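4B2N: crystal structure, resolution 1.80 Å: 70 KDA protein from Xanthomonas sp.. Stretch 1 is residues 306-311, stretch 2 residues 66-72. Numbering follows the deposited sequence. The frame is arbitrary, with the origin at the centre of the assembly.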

ATOM      1  N   LEU A 306       9.176  -7.827   4.711  1.00 13.93           N
ATOM      2  CA  LEU A 306      10.332  -7.808   3.808  1.00 13.44           C
ATOM      3  C   LEU A 306      11.208  -6.614   3.929  1.00 14.28           C
ATOM      4  O   LEU A 306      10.726  -5.547   4.241  1.00 14.71           O
ATOM      5  CB  LEU A 306       9.848  -7.883   2.347  1.00 13.66           C
ATOM      6  CG  LEU A 306       8.960  -9.082   1.991  1.00 14.83           C
ATOM      7  CD1 LEU A 306       8.258  -8.884   0.681  1.00 13.94           C
ATOM      8  CD2 LEU A 306       9.789 -10.364   1.939  1.00 14.23           C
ATOM      9  N   SER A 307      12.506  -6.760   3.618  1.00 15.10           N
ATOM     10  CA  SER A 307      13.446  -5.619   3.578  1.00 15.00           C
ATOM     11  C   SER A 307      13.041  -4.564   2.593  1.00 14.83           C
ATOM     12  O   SER A 307      12.674  -4.890   1.448  1.00 13.54           O
ATOM     13  CB  SER A 307      14.830  -6.090   3.129  1.00 15.25           C
ATOM     14  OG  SER A 307      15.731  -4.977   3.146  1.00 18.16           O
ATOM     15  N   SER A 308      13.141  -3.292   2.987  1.00 14.33           N
ATOM     16  CA  SER A 308      12.961  -2.212   2.027  1.00 14.56           C
ATOM     17  C   SER A 308      14.013  -2.153   0.909  1.00 14.66           C
ATOM     18  O   SER A 308      13.873  -1.359   0.004  1.00 16.14           O
ATOM     19  CB  SER A 308      12.903  -0.846   2.721  1.00 15.12           C
ATOM     20  OG  SER A 308      11.716  -0.821   3.506  1.00 15.62           O
ATOM     21  N   ASP A 309      15.085  -2.929   1.024  1.00 15.78           N
ATOM     22  CA  ASP A 309      16.061  -3.033  -0.094  1.00 15.34           C
ATOM     23  C   ASP A 309      15.453  -3.768  -1.322  1.00 15.03           C
ATOM     24  O   ASP A 309      15.957  -3.662  -2.465  1.00 14.30           O
ATOM     25  CB  ASP A 309      17.333  -3.759   0.355  1.00 14.72           C
ATOM     26  CG  ASP A 309      18.536  -3.406  -0.543  1.00 15.27           C
ATOM     27  OD1 ASP A 309      18.762  -2.200  -0.850  1.00 14.88           O
ATOM     28  OD2 ASP A 309      19.276  -4.325  -0.948  1.00 15.25           O
ATOM     29  N   ASN A 310      14.394  -4.516  -1.072  1.00 14.47           N
ATOM     30  CA  ASN A 310      13.849  -5.411  -2.061  1.00 14.74           C
ATOM     31  C   ASN A 310      12.851  -4.681  -2.909  1.00 14.70           C
ATOM     32  O   ASN A 310      12.204  -3.782  -2.438  1.00 15.09           O
ATOM     33  CB  ASN A 310      13.244  -6.683  -1.426  1.00 14.49           C
ATOM     34  CG  ASN A 310      11.746  -6.768  -1.623  1.00 13.71           C
ATOM     35  OD1 ASN A 310      11.294  -7.348  -2.549  1.00 13.59           O
ATOM     36  ND2 ASN A 310      10.981  -6.184  -0.694  1.00 14.97           N
ATOM     37  N   VAL A 311      12.782  -5.025  -4.193  1.00 13.07           N
ATOM     38  CA  VAL A 311      11.748  -4.436  -5.026  1.00 15.45           C
ATOM     39  C   VAL A 311      10.866  -5.494  -5.650  1.00 15.61           C
ATOM     40  O   VAL A 311       9.920  -5.146  -6.379  1.00 16.44           O
ATOM     41  CB  VAL A 311      12.340  -3.547  -6.155  1.00 15.96           C
ATOM     42  CG1 VAL A 311      13.192  -2.461  -5.520  1.00 15.89           C
ATOM     43  CG2 VAL A 311      13.133  -4.424  -7.152  1.00 14.80           C
TER
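Stretch 2 66-72: YFVDLHN

Stretch 2 packs as an irregular, extended-to-turning segment against a type I beta turn of stretch 1, in a compact contact held mainly by side-chain-to-backbone hydrogen bonds from S307 and to D309. The two segments belong to one chain, yet touching residues are at least 238 positions apart in sequence, and together they bury 360 Å².

Stretch 1 leaves a short strand at S307 and turns through S308 and D309 (phi/psi -64/-10° and -68/-20°) to N310, whose N donates to S307 O at 3.1 Å. The same carbonyl, S307 O, accepts from N310 ND2 at 3.0 Å. Stretch 2 has no regular helix or strand: F67, V68 and D69 are extended, with psi between 108 and 141°, whereas L70 and H71 bend back, with psi of -20 and -39°. Two CA-CA pairs fix the register, S307 with V68 at 5.3 Å and D309 with D69 at 6.0 Å, so the numbering rises in the same direction on both sides.

At the start of the turn, CB of S307 points toward stretch 2, and its t rotamer lets OG donate to V68 O at 2.6 Å. S307 OG also accepts from D309 N at 3.0 Å, which ties the fold of the turn to the contact across it. F67 reaches the turn with the end of its side chain: its ring has S307 OG over one face, at 4.1 Å from CD1, while its CZ lies 3.6 Å from D309 CB and its CE1 4.2 Å from S308 CB.

D309 has the largest covered area of any residue here, 103 Å², and its OD2 is the hub. D309 OD2 accepts from L70 N at 2.8 Å (angle at hydrogen 140°), from H71 N at 3.3 Å (137°) and from H71 ND1 at 2.8 Å (164°). The last is the straightest of the three, and OD2 lies at the edge of the imidazole, near its plane, as a ring N-H donor requires. With L70 at phi/psi -84/-20°, two successive backbone amides, those of L70 and H71, meet one carboxylate oxygen.

D69 OD1 stands 3.6 Å from D309 OD2, a close approach of like charges. Water 1 bridges the two carboxylates, donating to D69 OD1 at 2.8 Å and to D309 OD1 at 2.7 Å; D69 OD1 also accepts from N72 N at 3.0 Å. Beside this polar cluster, L70 directs its CB toward the turn and sets CD1 3.4 Å from N310 CB.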

ATOM      1  N   TYR A  66      14.800  -5.030  11.220  1.00 17.25           N
ATOM      2  CA  TYR A  66      16.054  -4.663  10.648  1.00 18.29           C
ATOM      3  C   TYR A  66      15.989  -4.652   9.161  1.00 17.65           C
ATOM      4  O   TYR A  66      15.307  -5.490   8.566  1.00 17.87           O
ATOM      5  CB  TYR A  66      17.197  -5.545  11.111  1.00 19.15           C
ATOM      6  CG  TYR A  66      17.433  -5.495  12.606  1.00 22.57           C
ATOM      7  CD1 TYR A  66      17.633  -4.285  13.270  1.00 24.47           C
ATOM      8  CD2 TYR A  66      17.437  -6.650  13.367  1.00 26.81           C
ATOM      9  CE1 TYR A  66      17.845  -4.240  14.667  1.00 28.15           C
ATOM     10  CE2 TYR A  66      17.635  -6.599  14.764  1.00 31.42           C
ATOM     11  CZ  TYR A  66      17.872  -5.389  15.391  1.00 29.79           C
ATOM     12  OH  TYR A  66      18.066  -5.305  16.773  1.00 31.21           O
ATOM     13  N   PHE A  67      16.741  -3.722   8.586  1.00 17.97           N
ATOM     14  CA  PHE A  67      17.007  -3.657   7.173  1.00 16.76           C
ATOM     15  C   PHE A  67      17.855  -4.844   6.744  1.00 18.27           C
ATOM     16  O   PHE A  67      18.764  -5.213   7.451  1.00 18.90           O
ATOM     17  CB  PHE A  67      17.782  -2.388   6.917  1.00 17.18           C
ATOM     18  CG  PHE A  67      17.931  -2.025   5.480  1.00 17.01           C
ATOM     19  CD1 PHE A  67      16.866  -1.367   4.769  1.00 17.01           C
ATOM     20  CD2 PHE A  67      19.083  -2.351   4.816  1.00 17.30           C
ATOM     21  CE1 PHE A  67      17.006  -0.998   3.432  1.00 16.50           C
ATOM     22  CE2 PHE A  67      19.266  -1.925   3.491  1.00 17.79           C
ATOM     23  CZ  PHE A  67      18.208  -1.262   2.785  1.00 17.71           C
ATOM     24  N   VAL A  68      17.593  -5.421   5.564  1.00 15.70           N
ATOM     25  CA  VAL A  68      18.456  -6.461   5.024  1.00 17.70           C
ATOM     26  C   VAL A  68      18.986  -5.991   3.684  1.00 16.34           C
ATOM     27  O   VAL A  68      18.207  -5.653   2.771  1.00 16.13           O
ATOM     28  CB  VAL A  68      17.733  -7.829   4.806  1.00 17.22           C
ATOM     29  CG1 VAL A  68      18.696  -8.795   4.095  1.00 17.51           C
ATOM     30  CG2 VAL A  68      17.339  -8.384   6.143  1.00 17.84           C
ATOM     31  N   ASP A  69      20.295  -5.987   3.560  1.00 16.73           N
ATOM     32  CA  ASP A  69      20.948  -5.476   2.369  1.00 16.76           C
ATOM     33  C   ASP A  69      21.041  -6.628   1.383  1.00 15.82           C
ATOM     34  O   ASP A  69      21.780  -7.571   1.600  1.00 16.27           O
ATOM     35  CB  ASP A  69      22.312  -4.864   2.744  1.00 17.81           C
ATOM     36  CG  ASP A  69      23.057  -4.315   1.531  1.00 18.72           C
ATOM     37  OD1 ASP A  69      22.614  -4.526   0.370  1.00 18.77           O
ATOM     38  OD2 ASP A  69      24.121  -3.720   1.730  1.00 19.59           O
ATOM     39  N   LEU A  70      20.236  -6.595   0.309  1.00 15.55           N
ATOM     40  CA  LEU A  70      20.295  -7.656  -0.699  1.00 14.74           C
ATOM     41  C   LEU A  70      21.385  -7.446  -1.752  1.00 15.21           C
ATOM     42  O   LEU A  70      21.779  -8.398  -2.480  1.00 15.11           O
ATOM     43  CB  LEU A  70      18.934  -7.756  -1.487  1.00 14.70           C
ATOM     44  CG  LEU A  70      17.810  -8.000  -0.466  1.00 15.28           C
ATOM     45  CD1 LEU A  70      16.442  -7.787  -1.128  1.00 14.51           C
ATOM     46  CD2 LEU A  70      17.963  -9.381   0.229  1.00 15.63           C
ATOM     47  N   HIS A  71      21.841  -6.182  -1.866  1.00 15.16           N
ATOM     48  CA  HIS A  71      22.880  -5.821  -2.860  1.00 15.83           C
ATOM     49  C   HIS A  71      24.242  -6.323  -2.474  1.00 17.19           C
ATOM     50  O   HIS A  71      24.963  -6.839  -3.296  1.00 18.35           O
ATOM     51  CB  HIS A  71      22.843  -4.310  -3.162  1.00 16.08           C
ATOM     52  CG  HIS A  71      21.641  -3.922  -3.977  1.00 16.49           C
ATOM     53  ND1 HIS A  71      20.389  -3.889  -3.448  1.00 16.43           N
ATOM     54  CD2 HIS A  71      21.508  -3.689  -5.334  1.00 15.10           C
ATOM     55  CE1 HIS A  71      19.516  -3.599  -4.441  1.00 16.89           C
ATOM     56  NE2 HIS A  71      20.220  -3.431  -5.573  1.00 16.01           N
ATOM     57  N   ASN A  72      24.547  -6.250  -1.193  1.00 17.81           N
ATOM     58  CA  ASN A  72      25.778  -6.804  -0.641  1.00 19.69           C
ATOM     59  C   ASN A  72      25.315  -7.666   0.532  1.00 17.85           C
ATOM     60  O   ASN A  72      25.374  -7.208   1.696  1.00 19.13           O
ATOM     61  CB  ASN A  72      26.712  -5.629  -0.285  1.00 20.23           C
ATOM     62  CG  ASN A  72      27.332  -5.046  -1.537  1.00 21.98           C
ATOM     63  OD1 ASN A  72      28.246  -5.650  -2.101  1.00 23.64           O
ATOM     64  ND2 ASN A  72      26.772  -3.966  -2.051  1.00 21.64           N
TER
HETATM   65  O   HOH W   1      21.442  -2.067  -0.443  1.00 16.92           O